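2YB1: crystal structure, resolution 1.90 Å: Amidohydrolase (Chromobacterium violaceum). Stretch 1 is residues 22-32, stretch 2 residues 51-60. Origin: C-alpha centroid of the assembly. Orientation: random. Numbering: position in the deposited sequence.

Stretch 1, residues 22-32: VIDRAAARAPA
Stretch 2 51-60: AAARRGIPFL

Two helical ends and the loops that follow them pack together in this amidohydrolase, burying 461 Å² summed over both sides. Stretch 1 is already helical at Val22; a type I turn spans Ala27 to Ala30, and phi turns positive at Ala30 (51/57) before the chain extends at Pro31 (-71/147). Stretch 2 is already helical at Ala51, and its helix terminates in a Schellman motif: Gly56 has phi/psi 78/27, Ile57 N bonds back to Ala52 O (2.9 Å) and Gly56 N to Ala53 O (3.0 Å). Ile57 (-110/119) and Pro58 (-56/145) then lead into a weakly bonded strand at about Phe59. The two stretches run in the same sense, with CA–CA separations of 6.2 Å for Ile23–Ala52, 7.1 Å for Ala27–Arg55 and 6.2 Å for Ala32–Ile57.

Apolar contacts form two clusters. Ile23 (m, m) points toward stretch 2; its CG2 lies 3.9 Å from Ala51 CB and 3.5 Å from Ala52 N. Its CD1 reaches CE1 of Phe59 (chi1 t, chi2 81°) at 4.1 Å, approaching the ring obliquely. Further along, Ile57 (m, t) extends CD1 to Ala27 CB at 3.5 Å and Pro31 CG at 3.8 Å, bridging helix and loop.

The polar contact is a salt bridge. Asp24 (m, chi2 -11°) starts sideways, but its carboxylate reaches the guanidinium edge of Arg55 (m, m, t, chi4 -156°). Arg55 NE donates to Asp24 OD1 at 2.9 Å and 161°, while NH2 makes a weak bond to Asp24 OD2 at 3.3 Å, a two-pronged arrangement. A water extends the link, donating to Asp24 OD1 at 2.8 Å and to Ala51 O at 3.0 Å.

Beyond Pro31, backbone takes over: Ala32 CB points away, while Ala32 O approaches Pro58 CD at 3.3 Å.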

# COMPACT_ATOMS: atom_id res chain seq x y z
N VAL A 22 2.28 -14.76 3.31
CA VAL A 22 1.23 -14.05 2.57
C VAL A 22 1.15 -14.55 1.12
O VAL A 22 0.05 -14.73 0.57
CB VAL A 22 1.37 -12.50 2.67
CG1 VAL A 22 2.55 -12.00 1.86
CG2 VAL A 22 0.04 -11.79 2.25
N ILE A 23 2.30 -14.84 0.53
CA ILE A 23 2.34 -15.44 -0.81
C ILE A 23 1.71 -16.84 -0.80
O ILE A 23 0.92 -17.18 -1.70
CB ILE A 23 3.80 -15.53 -1.37
CG1 ILE A 23 4.38 -14.12 -1.60
CG2 ILE A 23 3.84 -16.36 -2.65
CD1 ILE A 23 3.60 -13.29 -2.62
N ASP A 24 2.05 -17.64 0.21
CA ASP A 24 1.49 -18.98 0.35
C ASP A 24 -0.04 -18.94 0.52
O ASP A 24 -0.74 -19.80 -0.01
CB ASP A 24 2.14 -19.71 1.53
CG ASP A 24 3.54 -20.22 1.21
OD1 ASP A 24 3.95 -20.19 0.02
OD2 ASP A 24 4.24 -20.65 2.15
N ARG A 25 -0.53 -17.95 1.26
CA ARG A 25 -1.97 -17.79 1.47
C ARG A 25 -2.63 -17.40 0.15
O ARG A 25 -3.63 -18.00 -0.25
CB ARG A 25 -2.25 -16.73 2.54
CG ARG A 25 -3.74 -16.50 2.83
CD ARG A 25 -3.91 -15.40 3.88
NE ARG A 25 -5.31 -15.13 4.23
CZ ARG A 25 -5.98 -15.71 5.22
NH1 ARG A 25 -5.40 -16.63 5.99
NH2 ARG A 25 -7.26 -15.38 5.45
N ALA A 26 -2.06 -16.42 -0.54
CA ALA A 26 -2.56 -16.02 -1.86
C ALA A 26 -2.60 -17.22 -2.81
O ALA A 26 -3.53 -17.37 -3.60
CB ALA A 26 -1.68 -14.92 -2.44
N ALA A 27 -1.59 -18.09 -2.70
CA ALA A 27 -1.42 -19.20 -3.63
C ALA A 27 -2.58 -20.21 -3.58
O ALA A 27 -2.80 -20.96 -4.52
CB ALA A 27 -0.08 -19.90 -3.38
N ALA A 28 -3.30 -20.24 -2.46
CA ALA A 28 -4.42 -21.17 -2.32
C ALA A 28 -5.51 -20.82 -3.33
O ALA A 28 -6.32 -21.66 -3.71
CB ALA A 28 -4.96 -21.15 -0.90
N ARG A 29 -5.51 -19.56 -3.78
CA ARG A 29 -6.50 -19.08 -4.76
C ARG A 29 -6.05 -19.26 -6.22
O ARG A 29 -6.72 -18.78 -7.14
CB ARG A 29 -6.82 -17.60 -4.52
CG ARG A 29 -7.05 -17.22 -3.07
CD ARG A 29 -8.41 -17.67 -2.55
NE ARG A 29 -9.45 -16.68 -2.80
CZ ARG A 29 -10.48 -16.87 -3.63
NH1 ARG A 29 -10.62 -18.02 -4.28
NH2 ARG A 29 -11.38 -15.91 -3.80
N ALA A 30 -4.91 -19.92 -6.43
CA ALA A 30 -4.37 -20.13 -7.78
C ALA A 30 -4.29 -18.82 -8.57
O ALA A 30 -4.86 -18.71 -9.67
CB ALA A 30 -5.20 -21.19 -8.55
N PRO A 31 -3.58 -17.83 -8.02
CA PRO A 31 -3.46 -16.52 -8.68
C PRO A 31 -2.57 -16.60 -9.92
O PRO A 31 -1.65 -17.42 -9.96
CB PRO A 31 -2.80 -15.64 -7.61
CG PRO A 31 -1.97 -16.63 -6.79
CD PRO A 31 -2.78 -17.92 -6.78
N ALA A 32 -2.87 -15.80 -10.95
CA ALA A 32 -2.00 -15.73 -12.13
C ALA A 32 -0.89 -14.69 -12.00
O ALA A 32 0.08 -14.71 -12.75
CB ALA A 32 -2.83 -15.45 -13.40
N ALA A 51 9.22 -17.11 -2.85
CA ALA A 51 8.03 -17.86 -2.46
C ALA A 51 7.04 -18.00 -3.63
O ALA A 51 6.47 -19.07 -3.85
CB ALA A 51 7.36 -17.20 -1.24
N ALA A 52 6.87 -16.92 -4.39
CA ALA A 52 5.99 -16.97 -5.56
C ALA A 52 6.51 -17.93 -6.64
O ALA A 52 5.76 -18.78 -7.13
CB ALA A 52 5.77 -15.56 -6.14
N ALA A 53 7.79 -17.81 -6.98
CA ALA A 53 8.39 -18.67 -8.01
C ALA A 53 8.27 -20.14 -7.63
O ALA A 53 7.96 -20.99 -8.47
CB ALA A 53 9.85 -18.29 -8.24
N ARG A 54 8.51 -20.44 -6.35
CA ARG A 54 8.43 -21.82 -5.87
C ARG A 54 7.03 -22.42 -6.08
O ARG A 54 6.91 -23.62 -6.24
CB ARG A 54 8.82 -21.90 -4.40
CG ARG A 54 8.67 -23.30 -3.82
CD ARG A 54 9.17 -23.36 -2.39
NE ARG A 54 9.22 -24.74 -1.93
CZ ARG A 54 8.27 -25.32 -1.20
NH1 ARG A 54 7.20 -24.62 -0.83
NH2 ARG A 54 8.40 -26.58 -0.83
N ARG A 55 6.00 -21.58 -6.05
CA ARG A 55 4.61 -22.03 -6.21
C ARG A 55 4.14 -21.89 -7.66
O ARG A 55 2.97 -22.14 -7.97
CB ARG A 55 3.66 -21.24 -5.30
CG ARG A 55 3.99 -21.28 -3.81
CD ARG A 55 3.39 -22.49 -3.14
NE ARG A 55 3.67 -22.47 -1.70
CZ ARG A 55 3.69 -23.55 -0.92
NH1 ARG A 55 3.44 -24.75 -1.44
NH2 ARG A 55 3.97 -23.43 0.37
N GLY A 56 5.04 -21.45 -8.54
CA GLY A 56 4.74 -21.33 -9.96
C GLY A 56 3.93 -20.09 -10.31
O GLY A 56 3.20 -20.09 -11.32
N ILE A 57 4.05 -19.04 -9.50
CA ILE A 57 3.24 -17.82 -9.65
C ILE A 57 4.06 -16.63 -10.13
O ILE A 57 4.99 -16.20 -9.44
CB ILE A 57 2.60 -17.41 -8.30
CG1 ILE A 57 1.79 -18.57 -7.69
CG2 ILE A 57 1.75 -16.15 -8.46
CD1 ILE A 57 1.41 -18.37 -6.21
N PRO A 58 3.71 -16.07 -11.30
CA PRO A 58 4.36 -14.83 -11.76
C PRO A 58 4.24 -13.72 -10.72
O PRO A 58 3.21 -13.61 -10.03
CB PRO A 58 3.57 -14.47 -13.02
CG PRO A 58 3.09 -15.79 -13.54
CD PRO A 58 2.74 -16.58 -12.29
N PHE A 59 5.28 -12.89 -10.63
CA PHE A 59 5.41 -11.94 -9.54
C PHE A 59 5.97 -10.62 -10.05
O PHE A 59 6.82 -10.60 -10.94
CB PHE A 59 6.34 -12.52 -8.45
CG PHE A 59 6.51 -11.62 -7.25
CD1 PHE A 59 5.55 -11.60 -6.25
CD2 PHE A 59 7.62 -10.80 -7.12
CE1 PHE A 59 5.69 -10.76 -5.14
CE2 PHE A 59 7.78 -9.97 -6.02
CZ PHE A 59 6.81 -9.94 -5.03
N LEU A 60 5.46 -9.52 -9.49
CA LEU A 60 5.99 -8.19 -9.73
C LEU A 60 6.50 -7.58 -8.43
O LEU A 60 5.80 -7.60 -7.42
CB LEU A 60 4.89 -7.29 -10.28
CG LEU A 60 4.52 -7.49 -11.74
CD1 LEU A 60 3.12 -6.98 -11.98
CD2 LEU A 60 5.54 -6.72 -12.62
O HOH W 1 6.39 -20.62 -1.30